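Local coordinates for protein deoxyribose-phosphate aldolase (Toxoplasma gondii, PDB 4EIV) that is an enzyme of the deoxyribose-phosphate aldolase family, built as a closed eight-stranded parallel beta/alpha barrel and assembled from two subunits, at residues 19-29 and 243-251; 46-57 and 273-284. One frame throughout, in Å; residues are numbered along the deposited sequence.

Contact 1: 19-29 and 243-251; sequences KQFTSRTLLNF and MAETADFLM
M243 reaches across first, to L26, S23 and K19. With CG anti to its backbone N (chi1 -177°) its chain runs straight out from the helix, brushing L26 CD1 with CG (4.1 Å), and then turns about the CG-SD bond, so that the methyl CE comes to 4.3 Å from K19 CB. The sulfur lies beside S23, but that serine was modelled in two conformers and the short approach of its OG is doubtful. T246 follows one turn on: its OG1 is turned back to the H242 carbonyl, which leaves CG2 to press between the branches of L26, 3.7 Å from CD2. A247 meets T22 methyl to methyl, CB to CG2 at 4.1 Å; T22, too, spends its OG1 on its own helix, on the Y18 carbonyl. L250 closes the interface with both branches. Its CD1 lies against L26 CD2 (3.9 Å) and T22 CG2, while CD2 approaches the F29 ring obliquely at CE2. The helix axes stand 10.9 Å apart at 74°, a steep crossing with L26 wedged among M243, T246 and L250. No hydrogen bond links the two segments: with the hydroxyls of T22 and T246 turned back to the backbone carbonyls of Y18 and H242, the N-terminal helix and helix 243-257 are joined by methyl, methylene and thioether packing, a buried, essentially apolar contact.

Contact 2: 46-57 and 273-284; sequences AVCKIAAKDPAI and FNLLKELRDCYE
R280 plugs its guanidinium into the C-terminal end of helix 41-52, where I50 O of the last helical turn and P55 O of the following loop receive it. The chain leaves its helix on the side away from its own N (chi1 -160°) and turns at chi3, which swings the flat head toward these carbonyls. Both terminal nitrogens grip P55 O end-on, NH1 at 2.8 Å and NH2 at 3.0 Å; this oxygen lies in the guanidinium plane, although the nitrogens approach it from above one face of the carbonyl plane. I50 O takes weaker, bent bonds from NE (2.8 Å, N-H...O angle 128°) and NH2. A bridging water accepts from NH1 and donates to D54 O and E284 OE2, so that each N-H of the guanidinium has an acceptor, though weakly at I50 O. The backbone of K53 covers one face of the group without bonding to it, while A51 O is bonded by the backbone N of I57. At the solvent edge K53 NZ forms a salt bridge with E284 OE2 (2.8 Å), coming from above the carboxylate plane. Beside this polar cluster P55 CD leans obliquely on Y283 CE2 (3.5 Å), and I57 CG2 meets L276 CD1 tip to tip. Toward the N-terminal end of helix 273-284, I50 is a knob in the hole formed by F273, L276, K277 and R280. V47 CG2 makes a CH-pi contact over one face of F273, 3.9 Å from the centroid, while K277 CE covers the opposite face. The helices after the first and last barrel strands thus pack together, and one arginine satisfies carbonyls at and beyond the end of helix 41-52, whose dipole would probably stabilise its positive charge.

In the fold
From the N terminus, helix 17-27 leads into the first barrel strand, 30-34, and helix 41-52 follows it; only after most of the barrel does the chain reach helix 243-257, strand 267-271 and helix 273-284. Contact 1 closes the long loop from 19-29 to 243-251, and contact 2 the one from 46-57 to 273-284. The segments alternate, so the two loops cross. Contact 2 joins the helices after the first and last strands, at the seam where the barrel closes, while contact 1 ties the additional N-terminal helix to helix 243-257. They meet directly, as M243 N probably donates a hydrogen bond to E278 OE1. Helix 17-27 also faces the second subunit, where F21 meets F21 of that chain.

Contact 1: 19-29 and 243-251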
loop_
_atom_site.group_PDB
_atom_site.type_symbol
_atom_site.label_atom_id
_atom_site.label_comp_id
_atom_site.label_asym_id
_atom_site.label_seq_id
_atom_site.Cartn_x
_atom_site.Cartn_y
_atom_site.Cartn_z
ATOM N N LYS A 19 3.595 -0.519 -16.168
ATOM C CA LYS A 19 2.382 0.254 -16.401
ATOM C C LYS A 19 1.190 -0.458 -15.758
ATOM O O LYS A 19 0.334 0.188 -15.180
ATOM C CB LYS A 19 2.152 0.480 -17.900
ATOM C CG LYS A 19 3.184 1.404 -18.527
ATOM C CD LYS A 19 3.044 1.495 -20.046
ATOM C CE LYS A 19 4.072 2.422 -20.685
ATOM N NZ LYS A 19 4.072 2.304 -22.166
ATOM N N GLN A 20 1.140 -1.786 -15.886
ATOM C CA GLN A 20 0.057 -2.571 -15.293
ATOM C C GLN A 20 0.010 -2.423 -13.782
ATOM O O GLN A 20 -1.070 -2.235 -13.226
ATOM C CB GLN A 20 0.181 -4.038 -15.708
ATOM C CG GLN A 20 -0.066 -4.256 -17.203
ATOM C CD GLN A 20 0.517 -5.550 -17.746
ATOM O OE1 GLN A 20 1.309 -6.219 -17.093
ATOM N NE2 GLN A 20 0.108 -5.904 -18.960
ATOM N N PHE A 21 1.173 -2.423 -13.134
ATOM C CA PHE A 21 1.219 -2.264 -11.685
ATOM C C PHE A 21 0.798 -0.848 -11.273
ATOM O O PHE A 21 0.050 -0.648 -10.325
ATOM C CB PHE A 21 2.609 -2.599 -11.119
ATOM C CG PHE A 21 2.772 -2.171 -9.693
ATOM C CD1 PHE A 21 1.988 -2.712 -8.697
ATOM C CD2 PHE A 21 3.674 -1.170 -9.359
ATOM C CE1 PHE A 21 2.118 -2.248 -7.383
ATOM C CE2 PHE A 21 3.803 -0.717 -8.094
ATOM C CZ PHE A 21 3.029 -1.229 -7.099
ATOM N N THR A 22 1.279 0.136 -12.007
ATOM C CA THR A 22 0.933 1.529 -11.721
ATOM C C THR A 22 -0.557 1.729 -11.910
ATOM O O THR A 22 -1.206 2.359 -11.062
ATOM C CB THR A 22 1.757 2.490 -12.602
ATOM O OG1 THR A 22 3.137 2.236 -12.367
ATOM C CG2 THR A 22 1.443 3.961 -12.290
ATOM N N SER A 23 -1.113 1.187 -12.992
ATOM C CA SER A 23 -2.558 1.295 -13.233
ATOM C C SER A 23 -3.360 0.656 -12.102
ATOM O O SER A 23 -4.327 1.243 -11.615
ATOM C CB SER A 23 -2.937 0.614 -14.543
ATOM O OG SER A 23 -2.351 1.258 -15.655
ATOM N N ARG A 24 -2.942 -0.537 -11.680
ATOM C CA ARG A 24 -3.643 -1.252 -10.602
ATOM C C ARG A 24 -3.625 -0.460 -9.301
ATOM O O ARG A 24 -4.613 -0.389 -8.574
ATOM C CB ARG A 24 -3.056 -2.646 -10.398
ATOM C CG ARG A 24 -3.725 -3.428 -9.263
ATOM C CD ARG A 24 -5.188 -3.709 -9.544
ATOM N NE ARG A 24 -5.883 -4.330 -8.421
ATOM C CZ ARG A 24 -6.588 -3.684 -7.501
ATOM N NH1 ARG A 24 -6.664 -2.350 -7.495
ATOM N NH2 ARG A 24 -7.215 -4.372 -6.570
ATOM N N THR A 25 -2.468 0.123 -9.012
ATOM C CA THR A 25 -2.295 0.971 -7.857
ATOM C C THR A 25 -3.230 2.181 -7.912
ATOM O O THR A 25 -3.900 2.508 -6.943
ATOM C CB THR A 25 -0.829 1.450 -7.771
ATOM O OG1 THR A 25 0.038 0.326 -7.547
ATOM C CG2 THR A 25 -0.638 2.448 -6.625
ATOM N N LEU A 26 -3.251 2.860 -9.043
ATOM C CA LEU A 26 -4.133 4.018 -9.199
ATOM C C LEU A 26 -5.621 3.652 -9.068
ATOM O O LEU A 26 -6.381 4.428 -8.516
ATOM C CB LEU A 26 -3.813 4.757 -10.512
ATOM C CG LEU A 26 -2.477 5.517 -10.499
ATOM C CD1 LEU A 26 -2.052 5.890 -11.879
ATOM C CD2 LEU A 26 -2.522 6.743 -9.573
ATOM N N LEU A 27 -6.026 2.494 -9.582
ATOM C CA LEU A 27 -7.425 2.067 -9.456
ATOM C C LEU A 27 -7.811 1.988 -7.980
ATOM O O LEU A 27 -8.918 2.330 -7.599
ATOM C CB LEU A 27 -7.693 0.724 -10.134
ATOM C CG LEU A 27 -7.647 0.713 -11.663
ATOM C CD1 LEU A 27 -7.648 -0.730 -12.169
ATOM C CD2 LEU A 27 -8.825 1.521 -12.280
ATOM N N ASN A 28 -6.880 1.538 -7.139
ATOM C CA ASN A 28 -7.117 1.412 -5.708
ATOM C C ASN A 28 -7.318 2.762 -4.981
ATOM O O ASN A 28 -7.779 2.781 -3.848
ATOM C CB ASN A 28 -5.932 0.668 -5.078
ATOM C CG ASN A 28 -6.091 0.450 -3.585
ATOM O OD1 ASN A 28 -7.058 -0.126 -3.123
ATOM N ND2 ASN A 28 -5.102 0.907 -2.819
ATOM N N PHE A 29 -6.926 3.858 -5.637
ATOM C CA PHE A 29 -7.053 5.219 -5.097
ATOM C C PHE A 29 -8.109 6.067 -5.800
ATOM O O PHE A 29 -8.404 7.182 -5.353
ATOM C CB PHE A 29 -5.750 6.011 -5.296
ATOM C CG PHE A 29 -4.532 5.374 -4.708
ATOM C CD1 PHE A 29 -4.577 4.731 -3.481
ATOM C CD2 PHE A 29 -3.306 5.484 -5.369
ATOM C CE1 PHE A 29 -3.430 4.166 -2.939
ATOM C CE2 PHE A 29 -2.152 4.927 -4.816
ATOM C CZ PHE A 29 -2.224 4.277 -3.592
ATOM N N MET A 243 -2.579 8.876 -17.697
ATOM C CA MET A 243 -1.939 8.072 -16.666
ATOM C C MET A 243 -0.502 8.492 -16.342
ATOM O O MET A 243 -0.124 8.499 -15.175
ATOM C CB MET A 243 -1.997 6.578 -17.020
ATOM C CG MET A 243 -1.407 5.671 -15.943
ATOM S SD MET A 243 -1.625 3.903 -16.237
ATOM C CE MET A 243 -0.657 3.694 -17.710
ATOM N N ALA A 244 0.292 8.850 -17.344
ATOM C CA ALA A 244 1.680 9.227 -17.067
ATOM C C ALA A 244 1.815 10.425 -16.133
ATOM O O ALA A 244 2.601 10.404 -15.172
ATOM C CB ALA A 244 2.394 9.514 -18.369
ATOM N N GLU A 245 1.016 11.455 -16.380
ATOM C CA GLU A 245 1.016 12.639 -15.528
ATOM C C GLU A 245 0.548 12.276 -14.124
ATOM O O GLU A 245 1.044 12.793 -13.125
ATOM C CB GLU A 245 0.111 13.744 -16.105
ATOM C CG GLU A 245 0.663 14.485 -17.340
ATOM C CD GLU A 245 0.596 13.715 -18.665
ATOM O OE1 GLU A 245 1.109 14.245 -19.676
ATOM O OE2 GLU A 245 0.035 12.595 -18.731
ATOM N N THR A 246 -0.422 11.376 -14.041
ATOM C CA THR A 246 -0.950 10.979 -12.758
ATOM C C THR A 246 0.148 10.245 -11.933
ATOM O O THR A 246 0.256 10.440 -10.719
ATOM C CB THR A 246 -2.233 10.138 -12.953
ATOM O OG1 THR A 246 -3.191 10.873 -13.743
ATOM C CG2 THR A 246 -2.854 9.802 -11.666
ATOM N N ALA A 247 0.972 9.435 -12.622
ATOM C CA ALA A 247 2.079 8.684 -12.002
ATOM C C ALA A 247 3.119 9.590 -11.315
ATOM O O ALA A 247 3.706 9.221 -10.278
ATOM C CB ALA A 247 2.787 7.779 -13.033
ATOM N N ASP A 248 3.352 10.768 -11.880
ATOM C CA ASP A 248 4.290 11.715 -11.286
ATOM C C ASP A 248 3.854 12.040 -9.847
ATOM O O ASP A 248 4.681 12.169 -8.939
ATOM C CB ASP A 248 4.385 13.001 -12.122
ATOM C CG ASP A 248 5.226 12.846 -13.375
ATOM O OD1 ASP A 248 4.789 13.303 -14.447
ATOM O OD2 ASP A 248 6.342 12.297 -13.295
ATOM N N PHE A 249 2.552 12.167 -9.637
ATOM C CA PHE A 249 2.053 12.458 -8.302
ATOM C C PHE A 249 2.339 11.349 -7.285
ATOM O O PHE A 249 2.523 11.637 -6.108
ATOM C CB PHE A 249 0.564 12.830 -8.332
ATOM C CG PHE A 249 0.283 14.170 -8.963
ATOM C CD1 PHE A 249 0.726 15.341 -8.356
ATOM C CD2 PHE A 249 -0.453 14.273 -10.134
ATOM C CE1 PHE A 249 0.460 16.573 -8.909
ATOM C CE2 PHE A 249 -0.740 15.510 -10.691
ATOM C CZ PHE A 249 -0.270 16.668 -10.099
ATOM N N LEU A 250 2.330 10.074 -7.710
ATOM C CA LEU A 250 2.665 8.989 -6.777
ATOM C C LEU A 250 4.081 9.151 -6.254
ATOM O O LEU A 250 4.328 8.967 -5.072
ATOM C CB LEU A 250 2.530 7.621 -7.440
ATOM C CG LEU A 250 1.117 7.201 -7.845
ATOM C CD1 LEU A 250 1.146 5.906 -8.676
ATOM C CD2 LEU A 250 0.257 7.037 -6.625
ATOM N N MET A 251 5.021 9.440 -7.151
ATOM C CA MET A 251 6.406 9.647 -6.749
ATOM C C MET A 251 6.568 10.859 -5.854
ATOM O O MET A 251 7.321 10.813 -4.868
ATOM C CB MET A 251 7.310 9.767 -7.975
ATOM C CG MET A 251 7.390 8.482 -8.771
ATOM S SD MET A 251 8.064 7.076 -7.854
ATOM C CE MET A 251 9.833 7.397 -7.926
#

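Contact 2: 46-57 and 273-284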
loop_
_atom_site.group_PDB
_atom_site.type_symbol
_atom_site.label_atom_id
_atom_site.label_comp_id
_atom_site.label_asym_id
_atom_site.label_seq_id
_atom_site.Cartn_x
_atom_site.Cartn_y
_atom_site.Cartn_z
ATOM N N ALA A 46 -23.126 4.917 -16.920
ATOM C CA ALA A 46 -21.964 4.500 -17.719
ATOM C C ALA A 46 -20.664 4.607 -16.919
ATOM O O ALA A 46 -19.827 3.710 -16.924
ATOM C CB ALA A 46 -21.873 5.319 -19.011
ATOM N N VAL A 47 -20.518 5.708 -16.204
ATOM C CA VAL A 47 -19.335 5.927 -15.384
ATOM C C VAL A 47 -19.280 4.903 -14.251
ATOM O O VAL A 47 -18.231 4.308 -13.985
ATOM C CB VAL A 47 -19.342 7.363 -14.822
ATOM C CG1 VAL A 47 -18.320 7.519 -13.733
ATOM C CG2 VAL A 47 -19.123 8.364 -15.952
ATOM N N CYS A 48 -20.412 4.703 -13.584
ATOM C CA CYS A 48 -20.490 3.772 -12.460
ATOM C C CYS A 48 -20.164 2.333 -12.822
ATOM O O CYS A 48 -19.555 1.623 -12.031
ATOM C CB CYS A 48 -21.865 3.823 -11.791
ATOM S SG CYS A 48 -22.120 5.307 -10.814
ATOM N N LYS A 49 -20.569 1.909 -14.012
ATOM C CA LYS A 49 -20.304 0.547 -14.455
ATOM C C LYS A 49 -18.813 0.272 -14.592
ATOM O O LYS A 49 -18.338 -0.787 -14.174
ATOM C CB LYS A 49 -21.055 0.270 -15.750
ATOM C CG LYS A 49 -22.545 0.101 -15.504
ATOM C CD LYS A 49 -23.366 0.113 -16.775
ATOM C CE LYS A 49 -24.854 0.100 -16.461
ATOM N NZ LYS A 49 -25.702 0.248 -17.678
ATOM N N ILE A 50 -18.069 1.224 -15.154
ATOM C CA ILE A 50 -16.608 1.069 -15.297
ATOM C C ILE A 50 -15.930 1.236 -13.917
ATOM O O ILE A 50 -14.995 0.519 -13.591
ATOM C CB ILE A 50 -16.004 2.012 -16.350
ATOM C CG1 ILE A 50 -16.682 1.784 -17.705
ATOM C CG2 ILE A 50 -14.483 1.827 -16.426
ATOM C CD1 ILE A 50 -16.604 0.363 -18.230
ATOM N N ALA A 51 -16.441 2.148 -13.093
ATOM C CA ALA A 51 -15.928 2.322 -11.733
ATOM C C ALA A 51 -16.045 1.043 -10.892
ATOM O O ALA A 51 -15.104 0.649 -10.205
ATOM C CB ALA A 51 -16.686 3.471 -11.022
ATOM N N ALA A 52 -17.188 0.368 -11.009
ATOM C CA ALA A 52 -17.499 -0.782 -10.176
ATOM C C ALA A 52 -17.035 -2.136 -10.694
ATOM O O ALA A 52 -17.137 -3.111 -9.964
ATOM C CB ALA A 52 -19.012 -0.826 -9.894
ATOM N N LYS A 53 -16.537 -2.201 -11.927
ATOM C CA LYS A 53 -16.044 -3.456 -12.501
ATOM C C LYS A 53 -14.872 -3.962 -11.663
ATOM O O LYS A 53 -14.027 -3.180 -11.239
ATOM C CB LYS A 53 -15.591 -3.231 -13.946
ATOM C CG LYS A 53 -15.189 -4.508 -14.694
ATOM C CD LYS A 53 -14.881 -4.193 -16.163
ATOM C CE LYS A 53 -14.686 -5.441 -17.024
ATOM N NZ LYS A 53 -13.560 -6.293 -16.596
ATOM N N ASP A 54 -14.795 -5.270 -11.473
ATOM C CA ASP A 54 -13.763 -5.855 -10.628
ATOM C C ASP A 54 -12.373 -5.686 -11.284
ATOM O O ASP A 54 -12.204 -5.999 -12.457
ATOM C CB ASP A 54 -14.125 -7.332 -10.413
ATOM C CG ASP A 54 -13.326 -8.004 -9.306
ATOM O OD1 ASP A 54 -12.211 -7.578 -8.996
ATOM O OD2 ASP A 54 -13.818 -9.030 -8.774
ATOM N N PRO A 55 -11.379 -5.139 -10.558
ATOM C CA PRO A 55 -11.398 -4.614 -9.194
ATOM C C PRO A 55 -11.963 -3.193 -9.153
ATOM O O PRO A 55 -11.529 -2.312 -9.895
ATOM C CB PRO A 55 -9.921 -4.619 -8.807
ATOM C CG PRO A 55 -9.213 -4.406 -10.074
ATOM C CD PRO A 55 -10.002 -5.172 -11.094
ATOM N N ALA A 56 -12.922 -2.989 -8.268
ATOM C CA ALA A 56 -13.582 -1.699 -8.165
ATOM C C ALA A 56 -12.654 -0.611 -7.669
ATOM O O ALA A 56 -11.756 -0.850 -6.848
ATOM C CB ALA A 56 -14.767 -1.794 -7.226
ATOM N N ILE A 57 -12.900 0.593 -8.157
ATOM C CA ILE A 57 -12.187 1.762 -7.667
ATOM C C ILE A 57 -12.814 2.188 -6.336
ATOM O O ILE A 57 -13.738 1.522 -5.834
ATOM C CB ILE A 57 -12.174 2.913 -8.685
ATOM C CG1 ILE A 57 -13.569 3.491 -8.949
ATOM C CG2 ILE A 57 -11.465 2.463 -9.975
ATOM C CD1 ILE A 57 -13.591 4.778 -9.755
ATOM N N PHE A 273 -13.536 10.246 -16.517
ATOM C CA PHE A 273 -13.939 8.971 -17.083
ATOM C C PHE A 273 -12.918 8.427 -18.068
ATOM O O PHE A 273 -12.632 7.233 -18.050
ATOM C CB PHE A 273 -15.331 9.160 -17.716
ATOM C CG PHE A 273 -16.004 7.897 -18.183
ATOM C CD1 PHE A 273 -15.837 6.682 -17.527
ATOM C CD2 PHE A 273 -16.928 7.967 -19.215
ATOM C CE1 PHE A 273 -16.504 5.545 -17.961
ATOM C CE2 PHE A 273 -17.598 6.838 -19.643
ATOM C CZ PHE A 273 -17.384 5.622 -19.005
ATOM N N ASN A 274 -12.382 9.278 -18.945
ATOM C CA ASN A 274 -11.370 8.818 -19.895
ATOM C C ASN A 274 -10.118 8.283 -19.176
ATOM O O ASN A 274 -9.583 7.238 -19.568
ATOM C CB ASN A 274 -11.031 9.894 -20.924
ATOM C CG ASN A 274 -12.177 10.157 -21.892
ATOM O OD1 ASN A 274 -12.996 9.272 -22.170
ATOM N ND2 ASN A 274 -12.226 11.372 -22.430
ATOM N N LEU A 275 -9.707 8.943 -18.090
ATOM C CA LEU A 275 -8.557 8.445 -17.319
ATOM C C LEU A 275 -8.891 7.091 -16.691
ATOM O O LEU A 275 -8.079 6.172 -16.714
ATOM C CB LEU A 275 -8.080 9.467 -16.284
ATOM C CG LEU A 275 -6.957 9.048 -15.318
ATOM C CD1 LEU A 275 -5.700 8.598 -16.079
ATOM C CD2 LEU A 275 -6.616 10.227 -14.433
ATOM N N LEU A 276 -10.074 6.976 -16.096
ATOM C CA LEU A 276 -10.512 5.703 -15.529
ATOM C C LEU A 276 -10.431 4.581 -16.560
ATOM O O LEU A 276 -9.910 3.495 -16.280
ATOM C CB LEU A 276 -11.938 5.816 -14.975
ATOM C CG LEU A 276 -12.566 4.507 -14.501
ATOM C CD1 LEU A 276 -11.672 3.820 -13.445
ATOM C CD2 LEU A 276 -13.985 4.742 -14.008
ATOM N N LYS A 277 -10.929 4.840 -17.769
ATOM C CA LYS A 277 -10.871 3.839 -18.819
ATOM C C LYS A 277 -9.427 3.508 -19.232
ATOM O O LYS A 277 -9.124 2.355 -19.465
ATOM C CB LYS A 277 -11.731 4.248 -20.016
ATOM C CG LYS A 277 -13.250 4.187 -19.695
ATOM C CD LYS A 277 -14.169 4.557 -20.859
ATOM C CE LYS A 277 -14.172 6.052 -21.132
ATOM N NZ LYS A 277 -15.147 6.396 -22.201
ATOM N N GLU A 278 -8.543 4.503 -19.263
ATOM C CA GLU A 278 -7.137 4.258 -19.571
ATOM C C GLU A 278 -6.530 3.327 -18.516
ATOM O O GLU A 278 -5.827 2.369 -18.833
ATOM C CB GLU A 278 -6.333 5.565 -19.615
ATOM C CG GLU A 278 -4.860 5.322 -20.015
ATOM C CD GLU A 278 -3.976 6.561 -19.992
ATOM O OE1 GLU A 278 -4.394 7.622 -19.498
ATOM O OE2 GLU A 278 -2.850 6.463 -20.516
ATOM N N LEU A 279 -6.848 3.584 -17.256
ATOM C CA LEU A 279 -6.305 2.777 -16.171
ATOM C C LEU A 279 -6.808 1.344 -16.267
ATOM O O LEU A 279 -6.021 0.394 -16.188
ATOM C CB LEU A 279 -6.700 3.351 -14.812
ATOM C CG LEU A 279 -6.168 4.745 -14.461
ATOM C CD1 LEU A 279 -6.739 5.196 -13.118
ATOM C CD2 LEU A 279 -4.649 4.788 -14.441
ATOM N N ARG A 280 -8.116 1.194 -16.444
ATOM C CA ARG A 280 -8.713 -0.129 -16.460
ATOM C C ARG A 280 -8.255 -0.935 -17.675
ATOM O O ARG A 280 -7.951 -2.133 -17.556
ATOM C CB ARG A 280 -10.236 -0.068 -16.323
ATOM C CG ARG A 280 -10.742 -1.404 -15.852
ATOM C CD ARG A 280 -12.167 -1.418 -15.438
ATOM N NE ARG A 280 -12.515 -0.732 -14.191
ATOM C CZ ARG A 280 -12.207 -1.142 -12.959
ATOM N NH1 ARG A 280 -11.370 -2.157 -12.731
ATOM N NH2 ARG A 280 -12.689 -0.478 -11.936
ATOM N N ASP A 281 -8.159 -0.287 -18.835
ATOM C CA ASP A 281 -7.666 -0.953 -20.034
ATOM C C ASP A 281 -6.242 -1.473 -19.829
ATOM O O ASP A 281 -5.903 -2.587 -20.243
ATOM C CB ASP A 281 -7.756 -0.021 -21.251
ATOM C CG ASP A 281 -9.212 0.240 -21.693
ATOM O OD1 ASP A 281 -10.158 -0.375 -21.141
ATOM O OD2 ASP A 281 -9.415 1.074 -22.596
ATOM N N CYS A 282 -5.416 -0.668 -19.171
ATOM C CA CYS A 282 -4.042 -1.041 -18.903
ATOM C C CYS A 282 -3.986 -2.252 -17.974
ATOM O O CYS A 282 -3.316 -3.243 -18.268
ATOM C CB CYS A 282 -3.295 0.133 -18.282
ATOM S SG CYS A 282 -1.546 -0.206 -17.990
ATOM N N TYR A 283 -4.686 -2.172 -16.849
ATOM C CA TYR A 283 -4.708 -3.272 -15.903
ATOM C C TYR A 283 -5.224 -4.575 -16.500
ATOM O O TYR A 283 -4.653 -5.656 -16.259
ATOM C CB TYR A 283 -5.532 -2.939 -14.663
ATOM C CG TYR A 283 -5.741 -4.160 -13.823
ATOM C CD1 TYR A 283 -4.671 -4.749 -13.160
ATOM C CD2 TYR A 283 -6.989 -4.782 -13.749
ATOM C CE1 TYR A 283 -4.833 -5.906 -12.424
ATOM C CE2 TYR A 283 -7.165 -5.946 -13.005
ATOM C CZ TYR A 283 -6.076 -6.502 -12.347
ATOM O OH TYR A 283 -6.228 -7.627 -11.588
ATOM N N GLU A 284 -6.274 -4.473 -17.310
ATOM C CA GLU A 284 -6.872 -5.661 -17.915
ATOM C C GLU A 284 -5.950 -6.378 -18.899
ATOM O O GLU A 284 -6.223 -7.508 -19.268
ATOM C CB GLU A 284 -8.232 -5.322 -18.536
ATOM C CG GLU A 284 -9.286 -5.059 -17.461
ATOM C CD GLU A 284 -10.617 -4.600 -18.003
ATOM O OE1 GLU A 284 -10.752 -4.456 -19.241
ATOM O OE2 GLU A 284 -11.540 -4.389 -17.179
HETATM O O HOH W 1 -10.703 -4.315 -14.486
#